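Local coordinates for protein biphenyl 2,3-Dioxygenase Beta Subunit (Sphingobium yanoikuyae, PDB 2GBW) that forms the beta subunit of a Rieske-type biphenyl 2,3-dioxygenase and probably supports the aromatic ring dioxygenation carried out with its alpha subunit, at residues B[81-85]-B[170-174]; B[48-53]-B[159-163]; B[5-9]-B[107-111]. Residue numbers count along the deposited sequence, not the author numbering.

Contact 1 of 3, residues B[81-85]-B[170-174]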
ATOM      1  N   ARG B  81     -12.374  18.122 -24.607  1.00 43.40           N
ATOM      2  CA  ARG B  81     -12.167  17.389 -23.363  1.00 44.29           C
ATOM      3  C   ARG B  81     -13.256  17.677 -22.335  1.00 44.73           C
ATOM      4  O   ARG B  81     -13.696  16.795 -21.665  1.00 43.08           O
ATOM      5  CB  ARG B  81     -10.809  17.739 -22.780  1.00 44.09           C
ATOM      6  CG  ARG B  81      -9.644  17.022 -23.492  1.00 42.02           C
ATOM      7  CD  ARG B  81      -8.337  17.479 -22.888  1.00 42.25           C
ATOM      8  NE  ARG B  81      -7.163  16.707 -23.324  1.00 40.95           N
ATOM      9  CZ  ARG B  81      -6.924  15.437 -22.962  1.00 43.55           C
ATOM     10  NH1 ARG B  81      -7.743  14.814 -22.160  1.00 41.68           N
ATOM     11  NH2 ARG B  81      -5.831  14.819 -23.387  1.00 43.07           N
ATOM     12  N   VAL B  82     -13.625  18.948 -22.179  1.00 47.35           N
ATOM     13  CA  VAL B  82     -14.658  19.349 -21.201  1.00 49.45           C
ATOM     14  C   VAL B  82     -16.024  18.674 -21.436  1.00 51.99           C
ATOM     15  O   VAL B  82     -16.657  18.226 -20.493  1.00 52.00           O
ATOM     16  CB  VAL B  82     -14.762  20.882 -21.100  1.00 49.87           C
ATOM     17  CG1 VAL B  82     -16.148  21.331 -20.615  1.00 46.80           C
ATOM     18  CG2 VAL B  82     -13.599  21.386 -20.191  1.00 47.47           C
ATOM     19  N   GLU B  83     -16.445  18.547 -22.687  1.00 55.36           N
ATOM     20  CA  GLU B  83     -17.734  17.890 -22.994  1.00 57.03           C
ATOM     21  C   GLU B  83     -17.822  16.395 -22.687  1.00 59.13           C
ATOM     22  O   GLU B  83     -18.882  15.912 -22.287  1.00 60.37           O
ATOM     23  CB  GLU B  83     -18.150  18.162 -24.425  1.00 57.79           C
ATOM     24  CG  GLU B  83     -18.291  19.656 -24.731  1.00 59.28           C
ATOM     25  CD  GLU B  83     -19.328  20.397 -23.842  1.00 63.87           C
ATOM     26  OE1 GLU B  83     -20.202  19.727 -23.239  1.00 65.33           O
ATOM     27  OE2 GLU B  83     -19.268  21.653 -23.752  1.00 62.27           O
ATOM     28  N   ARG B  84     -16.736  15.652 -22.833  1.00 60.49           N
ATOM     29  CA  ARG B  84     -16.748  14.249 -22.409  1.00 61.14           C
ATOM     30  C   ARG B  84     -17.421  14.140 -21.046  1.00 63.24           C
ATOM     31  O   ARG B  84     -18.144  13.176 -20.771  1.00 64.04           O
ATOM     32  CB  ARG B  84     -15.333  13.676 -22.309  1.00 61.06           C
ATOM     33  CG  ARG B  84     -15.279  12.190 -21.862  1.00 60.89           C
ATOM     34  CD  ARG B  84     -13.861  11.664 -21.784  1.00 58.72           C
ATOM     35  NE  ARG B  84     -13.830  10.356 -21.119  1.00 57.24           N
ATOM     36  CZ  ARG B  84     -13.583  10.133 -19.826  1.00 55.54           C
ATOM     37  NH1 ARG B  84     -13.305  11.126 -18.996  1.00 58.20           N
ATOM     38  NH2 ARG B  84     -13.614   8.889 -19.339  1.00 52.35           N
ATOM     39  N   LEU B  85     -17.228  15.144 -20.190  1.00 63.76           N
ATOM     40  CA  LEU B  85     -17.842  15.079 -18.880  1.00 64.56           C
ATOM     41  C   LEU B  85     -19.304  15.611 -18.886  1.00 65.12           C
ATOM     42  O   LEU B  85     -19.944  15.609 -17.839  1.00 65.38           O
ATOM     43  CB  LEU B  85     -16.957  15.769 -17.844  1.00 64.98           C
ATOM     44  CG  LEU B  85     -15.483  15.338 -17.822  1.00 66.07           C
ATOM     45  CD1 LEU B  85     -14.609  16.467 -17.264  1.00 68.92           C
ATOM     46  CD2 LEU B  85     -15.276  14.028 -17.039  1.00 66.88           C
ATOM     47  N   LEU B 170      -5.423  10.179 -16.054  1.00 40.06           N
ATOM     48  CA  LEU B 170      -5.114  11.554 -15.639  1.00 39.63           C
ATOM     49  C   LEU B 170      -6.140  12.498 -16.207  1.00 40.87           C
ATOM     50  O   LEU B 170      -5.804  13.657 -16.581  1.00 38.87           O
ATOM     51  CB  LEU B 170      -3.680  11.957 -16.105  1.00 39.22           C
ATOM     52  CG  LEU B 170      -2.495  11.348 -15.378  1.00 39.41           C
ATOM     53  CD1 LEU B 170      -1.149  11.545 -16.142  1.00 39.07           C
ATOM     54  CD2 LEU B 170      -2.340  11.957 -13.993  1.00 42.36           C
ATOM     55  N   TYR B 171      -7.396  12.022 -16.223  1.00 41.44           N
ATOM     56  CA  TYR B 171      -8.532  12.768 -16.754  1.00 40.83           C
ATOM     57  C   TYR B 171      -9.111  13.693 -15.668  1.00 40.24           C
ATOM     58  O   TYR B 171     -10.260  13.529 -15.208  1.00 40.65           O
ATOM     59  CB  TYR B 171      -9.632  11.847 -17.384  1.00 41.69           C
ATOM     60  CG  TYR B 171     -10.310  12.535 -18.546  1.00 42.28           C
ATOM     61  CD1 TYR B 171     -11.256  13.542 -18.341  1.00 43.39           C
ATOM     62  CD2 TYR B 171      -9.897  12.311 -19.843  1.00 41.64           C
ATOM     63  CE1 TYR B 171     -11.842  14.223 -19.415  1.00 44.41           C
ATOM     64  CE2 TYR B 171     -10.485  12.951 -20.917  1.00 41.53           C
ATOM     65  CZ  TYR B 171     -11.430  13.955 -20.702  1.00 44.22           C
ATOM     66  OH  TYR B 171     -12.015  14.628 -21.766  1.00 43.45           O
ATOM     67  N   PHE B 172      -8.306  14.698 -15.330  1.00 40.98           N
ATOM     68  CA  PHE B 172      -8.741  15.842 -14.493  1.00 41.22           C
ATOM     69  C   PHE B 172      -7.959  17.048 -14.912  1.00 41.62           C
ATOM     70  O   PHE B 172      -6.865  16.937 -15.432  1.00 40.97           O
ATOM     71  CB  PHE B 172      -8.547  15.546 -13.024  1.00 41.00           C
ATOM     72  CG  PHE B 172      -7.161  15.183 -12.648  1.00 40.86           C
ATOM     73  CD1 PHE B 172      -6.227  16.169 -12.349  1.00 39.07           C
ATOM     74  CD2 PHE B 172      -6.772  13.833 -12.619  1.00 42.88           C
ATOM     75  CE1 PHE B 172      -4.929  15.819 -11.989  1.00 41.07           C
ATOM     76  CE2 PHE B 172      -5.493  13.455 -12.268  1.00 42.54           C
ATOM     77  CZ  PHE B 172      -4.566  14.410 -11.956  1.00 40.66           C
ATOM     78  N   PHE B 173      -8.529  18.221 -14.688  1.00 43.18           N
ATOM     79  CA  PHE B 173      -7.844  19.460 -15.015  1.00 44.85           C
ATOM     80  C   PHE B 173      -7.073  20.019 -13.830  1.00 47.01           C
ATOM     81  O   PHE B 173      -7.403  19.766 -12.683  1.00 47.43           O
ATOM     82  CB  PHE B 173      -8.831  20.506 -15.511  1.00 45.70           C
ATOM     83  CG  PHE B 173      -9.592  20.099 -16.728  1.00 46.01           C
ATOM     84  CD1 PHE B 173      -8.975  20.031 -17.954  1.00 45.54           C
ATOM     85  CD2 PHE B 173     -10.930  19.794 -16.647  1.00 51.09           C
ATOM     86  CE1 PHE B 173      -9.671  19.659 -19.072  1.00 45.39           C
ATOM     87  CE2 PHE B 173     -11.626  19.420 -17.771  1.00 50.46           C
ATOM     88  CZ  PHE B 173     -10.991  19.357 -18.978  1.00 48.52           C
ATOM     89  N   CYS B 174      -6.042  20.796 -14.133  1.00 48.52           N
ATOM     90  CA  CYS B 174      -5.333  21.593 -13.141  1.00 50.22           C
ATOM     91  C   CYS B 174      -5.128  22.995 -13.697  1.00 49.65           C
ATOM     92  O   CYS B 174      -5.623  23.302 -14.772  1.00 49.53           O
ATOM     93  CB  CYS B 174      -3.976  20.962 -12.839  1.00 51.11           C
ATOM     94  SG  CYS B 174      -4.052  19.304 -12.201  1.00 60.20           S
ATOM     95  OXT CYS B 174      -4.377  23.684 -13.218  1.00 49.57           O
TER
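In this NTF2-like fold, a curved sheet backed by helices, the C-terminal tail 170-174 packs against the last turn of helix 75-84 through Y171 and F173. L170 starts the tail without meeting 81-85. Y171, at the centre of an inverse gamma turn, turns its ring to the helix and has the most surface covered here. Its OH donates to R81 O over 2.7 Å, tying the tail to a main-chain carbonyl near the end of the helix. R84 lies over one face of the same ring in a cation-pi contact, its CZ 4.1 Å from the centroid and 5° off the normal, while NH2 reaches an acidic side chain of the alpha subunit. R81, near the ring with its guanidinium, is held by a salt bridge to D73 and by the backbone of the alpha subunit. L85 adds an apolar contact, its CG 4.1 Å from Y171 CE1. F172 points away from the helix. F173 comes back to it: its CZ is 3.5 Å from V82 CG2 and its CE2 is 4.2 Å from L85 CD1, so L85 touches both aromatic rings. R81 CB lies at the edge of the F173 ring, 4.1 Å from CZ. C174 ends the chain, its OXT salt-bridged to R140 NH1 and R156 NH1.

Contact 2 of 3, residues B[48-53]-B[159-163]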
ATOM      1  N   MET B  48       1.048  19.256 -20.681  1.00 38.65           N
ATOM      2  CA  MET B  48       1.581  18.328 -19.656  1.00 40.00           C
ATOM      3  C   MET B  48       2.599  17.370 -20.317  1.00 38.85           C
ATOM      4  O   MET B  48       2.238  16.306 -20.818  1.00 38.88           O
ATOM      5  CB  MET B  48       0.466  17.534 -18.972  1.00 38.91           C
ATOM      6  CG  MET B  48       0.937  16.575 -17.791  1.00 40.06           C
ATOM      7  SD  MET B  48      -0.419  15.563 -17.162  1.00 43.73           S
ATOM      8  CE  MET B  48      -1.352  16.871 -16.265  1.00 40.14           C
ATOM      9  N   PRO B  49       3.881  17.760 -20.346  1.00 39.89           N
ATOM     10  CA  PRO B  49       4.918  16.983 -21.058  1.00 40.36           C
ATOM     11  C   PRO B  49       5.177  15.690 -20.416  1.00 40.91           C
ATOM     12  O   PRO B  49       4.930  15.537 -19.229  1.00 41.58           O
ATOM     13  CB  PRO B  49       6.175  17.840 -20.952  1.00 41.61           C
ATOM     14  CG  PRO B  49       5.793  19.045 -20.270  1.00 40.86           C
ATOM     15  CD  PRO B  49       4.395  19.031 -19.823  1.00 39.93           C
ATOM     16  N   ILE B  50       5.706  14.753 -21.205  1.00 41.95           N
ATOM     17  CA  ILE B  50       6.240  13.490 -20.649  1.00 41.07           C
ATOM     18  C   ILE B  50       7.748  13.700 -20.447  1.00 42.05           C
ATOM     19  O   ILE B  50       8.493  13.912 -21.399  1.00 39.82           O
ATOM     20  CB  ILE B  50       5.983  12.311 -21.577  1.00 42.73           C
ATOM     21  CG1 ILE B  50       4.485  12.036 -21.678  1.00 43.68           C
ATOM     22  CG2 ILE B  50       6.734  11.102 -21.080  1.00 40.58           C
ATOM     23  CD1 ILE B  50       4.125  11.478 -22.977  1.00 44.46           C
ATOM     24  N   TYR B  51       8.181  13.680 -19.188  1.00 42.49           N
ATOM     25  CA  TYR B  51       9.590  13.798 -18.844  1.00 43.35           C
ATOM     26  C   TYR B  51      10.186  12.399 -18.596  1.00 43.38           C
ATOM     27  O   TYR B  51       9.751  11.653 -17.720  1.00 45.46           O
ATOM     28  CB  TYR B  51       9.760  14.599 -17.584  1.00 45.19           C
ATOM     29  CG  TYR B  51       9.537  16.066 -17.784  1.00 46.05           C
ATOM     30  CD1 TYR B  51      10.556  16.875 -18.236  1.00 47.31           C
ATOM     31  CD2 TYR B  51       8.311  16.628 -17.499  1.00 48.13           C
ATOM     32  CE1 TYR B  51      10.344  18.232 -18.399  1.00 50.07           C
ATOM     33  CE2 TYR B  51       8.096  17.959 -17.664  1.00 48.95           C
ATOM     34  CZ  TYR B  51       9.081  18.744 -18.124  1.00 48.20           C
ATOM     35  OH  TYR B  51       8.840  20.116 -18.267  1.00 48.85           O
ATOM     36  N   GLU B  52      11.215  12.058 -19.325  1.00 44.86           N
ATOM     37  CA  GLU B  52      11.815  10.769 -19.090  1.00 45.23           C
ATOM     38  C   GLU B  52      12.921  10.906 -18.021  1.00 44.28           C
ATOM     39  O   GLU B  52      13.429  12.006 -17.716  1.00 44.13           O
ATOM     40  CB  GLU B  52      12.273  10.160 -20.426  1.00 46.56           C
ATOM     41  CG  GLU B  52      13.445  10.823 -21.008  1.00 48.73           C
ATOM     42  CD  GLU B  52      13.882  10.211 -22.312  1.00 48.62           C
ATOM     43  OE1 GLU B  52      13.557   9.028 -22.560  1.00 51.57           O
ATOM     44  OE2 GLU B  52      14.566  10.914 -23.073  1.00 50.65           O
ATOM     45  N   GLN B  53      13.253   9.784 -17.404  1.00 43.44           N
ATOM     46  CA  GLN B  53      14.391   9.716 -16.493  1.00 43.48           C
ATOM     47  C   GLN B  53      15.690   9.594 -17.306  1.00 43.07           C
ATOM     48  O   GLN B  53      15.887   8.664 -18.092  1.00 41.73           O
ATOM     49  CB  GLN B  53      14.263   8.538 -15.543  1.00 43.11           C
ATOM     50  CG  GLN B  53      13.040   8.549 -14.620  1.00 46.12           C
ATOM     51  CD  GLN B  53      13.079   9.676 -13.601  1.00 50.21           C
ATOM     52  OE1 GLN B  53      13.597  10.747 -13.874  1.00 56.69           O
ATOM     53  NE2 GLN B  53      12.524   9.440 -12.423  1.00 52.91           N
ATOM     54  N   ILE B 159       3.682  19.840 -14.597  1.00 40.50           N
ATOM     55  CA  ILE B 159       4.878  19.027 -14.485  1.00 41.23           C
ATOM     56  C   ILE B 159       4.611  17.929 -13.457  1.00 41.06           C
ATOM     57  O   ILE B 159       4.533  18.187 -12.260  1.00 39.24           O
ATOM     58  CB  ILE B 159       6.060  19.864 -14.058  1.00 42.07           C
ATOM     59  CG1 ILE B 159       6.224  21.048 -15.047  1.00 43.51           C
ATOM     60  CG2 ILE B 159       7.281  18.944 -13.983  1.00 42.20           C
ATOM     61  CD1 ILE B 159       6.880  22.219 -14.443  1.00 45.76           C
ATOM     62  N   LEU B 160       4.404  16.711 -13.935  1.00 40.38           N
ATOM     63  CA  LEU B 160       4.064  15.606 -13.081  1.00 41.33           C
ATOM     64  C   LEU B 160       5.247  15.169 -12.239  1.00 40.84           C
ATOM     65  O   LEU B 160       6.355  15.005 -12.768  1.00 43.29           O
ATOM     66  CB  LEU B 160       3.612  14.443 -13.950  1.00 41.97           C
ATOM     67  CG  LEU B 160       2.266  14.569 -14.593  1.00 44.78           C
ATOM     68  CD1 LEU B 160       2.053  13.357 -15.583  1.00 46.15           C
ATOM     69  CD2 LEU B 160       1.234  14.564 -13.501  1.00 49.41           C
ATOM     70  N   ASP B 161       5.029  14.851 -10.965  1.00 40.11           N
ATOM     71  CA  ASP B 161       6.163  14.375 -10.201  1.00 40.33           C
ATOM     72  C   ASP B 161       6.513  12.861 -10.444  1.00 40.13           C
ATOM     73  O   ASP B 161       7.654  12.517 -10.271  1.00 43.26           O
ATOM     74  CB  ASP B 161       6.004  14.626  -8.716  1.00 40.60           C
ATOM     75  CG  ASP B 161       6.040  16.099  -8.380  1.00 40.71           C
ATOM     76  OD1 ASP B 161       6.590  16.865  -9.191  1.00 45.83           O
ATOM     77  OD2 ASP B 161       5.505  16.484  -7.325  1.00 43.97           O
ATOM     78  N   ALA B 162       5.546  12.035 -10.820  1.00 39.71           N
ATOM     79  CA  ALA B 162       5.703  10.572 -10.978  1.00 38.00           C
ATOM     80  C   ALA B 162       5.959  10.199 -12.418  1.00 38.74           C
ATOM     81  O   ALA B 162       5.205  10.570 -13.319  1.00 38.62           O
ATOM     82  CB  ALA B 162       4.459   9.787 -10.472  1.00 36.89           C
ATOM     83  N   ARG B 163       7.007   9.422 -12.652  1.00 37.32           N
ATOM     84  CA  ARG B 163       7.277   8.928 -13.996  1.00 37.68           C
ATOM     85  C   ARG B 163       6.192   7.927 -14.450  1.00 38.59           C
ATOM     86  O   ARG B 163       5.756   7.979 -15.597  1.00 39.87           O
ATOM     87  CB  ARG B 163       8.662   8.272 -14.072  1.00 39.14           C
ATOM     88  CG  ARG B 163       8.997   7.633 -15.410  1.00 36.73           C
ATOM     89  CD  ARG B 163       9.047   8.674 -16.517  1.00 39.99           C
ATOM     90  NE  ARG B 163       9.248   8.141 -17.883  1.00 40.76           N
ATOM     91  CZ  ARG B 163       8.282   8.012 -18.823  1.00 40.32           C
ATOM     92  NH1 ARG B 163       6.995   8.207 -18.547  1.00 40.08           N
ATOM     93  NH2 ARG B 163       8.617   7.614 -20.047  1.00 42.86           N
TER
HETATM   94  O   HOH W   1       4.398  16.774 -16.914  1.00 37.04           O
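Strands 44-49 and 150-160 are parallel neighbours in the sheet, and here both run out into loops. CA of M48 is 6.2 Å from CA of I159, and CA of E52 is 7.1 Å from CA of R163; between these points the chain bows outward at D161 and A162. No direct hydrogen bond joins the segments. Water 1 bridges them instead, donating to P49 O (2.7 Å) and accepting from L160 N (3.0 Å). Beside it M48 SD packs on L160 CD1 at 3.7 Å, and Y51 CE2 on I159 CG2 at 3.9 Å. R163 then fills the gap, its CD 3.3 Å from Y51 O and its CG 4.2 Å from Q53 CG. Its NE forms a salt bridge with an acidic side chain of the alpha subunit, and NH2 bonds to that subunit's backbone. Apolar pairs and one water thus join the strand ends, while the R163 side chain lies along the backbone of 51-53 without a hydrogen bond to it and pairs its charge with the alpha subunit.

Contact 3 of 3, residues B[5-9]-B[107-111]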
ATOM      1  N   GLN B   5      12.009  39.605 -13.198  1.00 57.97           N
ATOM      2  CA  GLN B   5      12.140  38.914 -11.867  1.00 57.32           C
ATOM      3  C   GLN B   5      11.294  39.542 -10.728  1.00 56.58           C
ATOM      4  O   GLN B   5      11.450  39.142  -9.575  1.00 58.33           O
ATOM      5  CB  GLN B   5      13.627  38.858 -11.441  1.00 58.66           C
ATOM      6  CG  GLN B   5      14.321  37.504 -11.667  1.00 61.48           C
ATOM      7  CD  GLN B   5      13.794  36.383 -10.766  1.00 66.28           C
ATOM      8  OE1 GLN B   5      14.292  35.252 -10.814  1.00 69.23           O
ATOM      9  NE2 GLN B   5      12.785  36.690  -9.940  1.00 69.28           N
ATOM     10  N   ILE B   6      10.391  40.472 -11.046  1.00 54.01           N
ATOM     11  CA  ILE B   6       9.677  41.265 -10.029  1.00 52.02           C
ATOM     12  C   ILE B   6       8.481  40.526  -9.382  1.00 50.20           C
ATOM     13  O   ILE B   6       7.465  40.332 -10.035  1.00 49.77           O
ATOM     14  CB  ILE B   6       9.127  42.570 -10.651  1.00 52.75           C
ATOM     15  CG1 ILE B   6      10.201  43.306 -11.483  1.00 53.65           C
ATOM     16  CG2 ILE B   6       8.545  43.504  -9.570  1.00 52.52           C
ATOM     17  CD1 ILE B   6      11.582  43.253 -10.896  1.00 55.11           C
ATOM     18  N   PRO B   7       8.583  40.145  -8.087  1.00 47.42           N
ATOM     19  CA  PRO B   7       7.399  39.584  -7.449  1.00 45.51           C
ATOM     20  C   PRO B   7       6.251  40.542  -7.380  1.00 43.16           C
ATOM     21  O   PRO B   7       6.445  41.780  -7.336  1.00 41.12           O
ATOM     22  CB  PRO B   7       7.878  39.252  -6.043  1.00 45.78           C
ATOM     23  CG  PRO B   7       9.381  39.025  -6.234  1.00 47.84           C
ATOM     24  CD  PRO B   7       9.712  40.178  -7.142  1.00 48.09           C
ATOM     25  N   VAL B   8       5.050  39.981  -7.337  1.00 41.21           N
ATOM     26  CA  VAL B   8       3.838  40.815  -7.303  1.00 41.31           C
ATOM     27  C   VAL B   8       3.641  41.469  -5.945  1.00 39.62           C
ATOM     28  O   VAL B   8       4.215  41.052  -4.926  1.00 39.79           O
ATOM     29  CB  VAL B   8       2.576  40.017  -7.675  1.00 40.30           C
ATOM     30  CG1 VAL B   8       2.695  39.499  -9.121  1.00 40.56           C
ATOM     31  CG2 VAL B   8       2.354  38.894  -6.659  1.00 41.26           C
ATOM     32  N   THR B   9       2.843  42.523  -5.932  1.00 40.10           N
ATOM     33  CA  THR B   9       2.475  43.138  -4.672  1.00 39.24           C
ATOM     34  C   THR B   9       1.577  42.162  -3.892  1.00 37.18           C
ATOM     35  O   THR B   9       0.963  41.242  -4.485  1.00 38.76           O
ATOM     36  CB  THR B   9       1.710  44.440  -4.851  1.00 39.42           C
ATOM     37  OG1 THR B   9       0.370  44.133  -5.282  1.00 40.87           O
ATOM     38  CG2 THR B   9       2.446  45.383  -5.849  1.00 38.99           C
ATOM     39  N   GLU B 107       3.512  31.573  -6.189  1.00 38.82           N
ATOM     40  CA  GLU B 107       4.443  32.680  -6.292  1.00 39.28           C
ATOM     41  C   GLU B 107       4.239  33.275  -7.661  1.00 38.83           C
ATOM     42  O   GLU B 107       4.341  32.585  -8.667  1.00 39.79           O
ATOM     43  CB  GLU B 107       5.878  32.225  -6.115  1.00 39.36           C
ATOM     44  CG  GLU B 107       6.234  31.854  -4.662  1.00 41.71           C
ATOM     45  CD  GLU B 107       7.703  31.459  -4.541  1.00 42.08           C
ATOM     46  OE1 GLU B 107       8.033  30.349  -5.002  1.00 43.65           O
ATOM     47  OE2 GLU B 107       8.495  32.214  -3.958  1.00 47.23           O
ATOM     48  N   ALA B 108       3.961  34.561  -7.688  1.00 38.43           N
ATOM     49  CA  ALA B 108       3.668  35.293  -8.918  1.00 39.51           C
ATOM     50  C   ALA B 108       4.690  36.399  -9.167  1.00 40.36           C
ATOM     51  O   ALA B 108       5.176  37.049  -8.217  1.00 38.52           O
ATOM     52  CB  ALA B 108       2.287  35.891  -8.840  1.00 38.67           C
ATOM     53  N   PHE B 109       4.969  36.647 -10.449  1.00 40.94           N
ATOM     54  CA  PHE B 109       6.019  37.586 -10.869  1.00 40.27           C
ATOM     55  C   PHE B 109       5.464  38.362 -12.038  1.00 41.20           C
ATOM     56  O   PHE B 109       4.834  37.790 -12.898  1.00 39.82           O
ATOM     57  CB  PHE B 109       7.285  36.844 -11.335  1.00 41.30           C
ATOM     58  CG  PHE B 109       7.896  35.929 -10.279  1.00 41.23           C
ATOM     59  CD1 PHE B 109       8.832  36.438  -9.387  1.00 43.04           C
ATOM     60  CD2 PHE B 109       7.493  34.630 -10.142  1.00 42.40           C
ATOM     61  CE1 PHE B 109       9.398  35.664  -8.424  1.00 43.49           C
ATOM     62  CE2 PHE B 109       8.067  33.813  -9.146  1.00 44.99           C
ATOM     63  CZ  PHE B 109       9.018  34.365  -8.280  1.00 40.97           C
ATOM     64  N   GLU B 110       5.679  39.685 -12.058  1.00 42.73           N
ATOM     65  CA  GLU B 110       5.243  40.540 -13.195  1.00 43.88           C
ATOM     66  C   GLU B 110       6.144  40.235 -14.400  1.00 45.29           C
ATOM     67  O   GLU B 110       7.383  40.344 -14.308  1.00 47.93           O
ATOM     68  CB  GLU B 110       5.316  42.030 -12.810  1.00 44.90           C
ATOM     69  CG  GLU B 110       4.324  42.497 -11.696  1.00 44.99           C
ATOM     70  CD  GLU B 110       2.830  42.576 -12.137  1.00 48.95           C
ATOM     71  OE1 GLU B 110       2.537  42.645 -13.360  1.00 47.28           O
ATOM     72  OE2 GLU B 110       1.936  42.639 -11.240  1.00 49.60           O
ATOM     73  N   ALA B 111       5.563  39.899 -15.541  1.00 45.81           N
ATOM     74  CA  ALA B 111       6.353  39.249 -16.609  1.00 46.28           C
ATOM     75  C   ALA B 111       6.492  40.117 -17.844  1.00 47.23           C
ATOM     76  O   ALA B 111       7.137  39.737 -18.822  1.00 48.53           O
ATOM     77  CB  ALA B 111       5.742  37.942 -16.986  1.00 47.38           C
TER
HETATM   78  O   HOH W   2       2.381  43.531  -8.711  1.00 36.92           O
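V8, E110 and F109 bury the most surface where the N-terminal segment 5-9 adds a short, weakly bonded antiparallel strand to the edge of strand 98-112. V8 is the buried one of the three. Its N donates to A108 O (3.1 Å), and its CG1 sits 3.6 Å from A108 CB, so main chain and side chain grip the same residue. E110 supplies the second backbone bond, its N donating to I6 O at 2.8 Å. Its OE2 is also linked to T9 N across the pair by water 2, which donates to OE2 (2.7 Å) and accepts from T9 N (3.0 Å), and is salt-bridged to R146. F109 lies between the two bonds, opposite P7. This is a non-hydrogen-bonded pair, which suits proline because it has no amide proton to give; the CA atoms of P7 and F109 come within 4.2 Å. Two CA-H...O contacts add to the pairing, from F109 CA to I6 O (3.2 Å) and from P7 CA to A108 O (3.5 Å). The F109 ring presents its edge to Q5 O, with CD1 at 3.8 Å, while its CE1 meets P7 CG at 4.0 Å; F109 also packs on R25 of a second beta subunit.

Past the strand, T9 is the N-cap of helix 10-28, its OG1 bonded to V12 N. V8 packs on H13 of that helix and on L116 of strand 115-128, while A108 touches I16 and V118, so the contact sits where the start of the long helix meets the sheet.

How the contacts relate
From the N terminus the segments come in the order 5-9, 48-53, 81-85, 107-111, 159-163 and 170-174. The first three therefore find their partners in the last three in the same order: contact 3 closes first, then contact 2, then contact 1. Each pair of contacts crosses and none nests. Contact 3 ties the N terminus to one edge of the sheet, contact 2 joins the ends of two neighbouring strands farther across it, and contact 1 brings the C-terminal tail to helix 75-84. Contacts 1 and 2 touch, with L170 CD1 3.7 Å from L160 CD1 and 4.2 Å from M48 SD; contact 3 stays separate, its centre about 30 Å from that of contact 1.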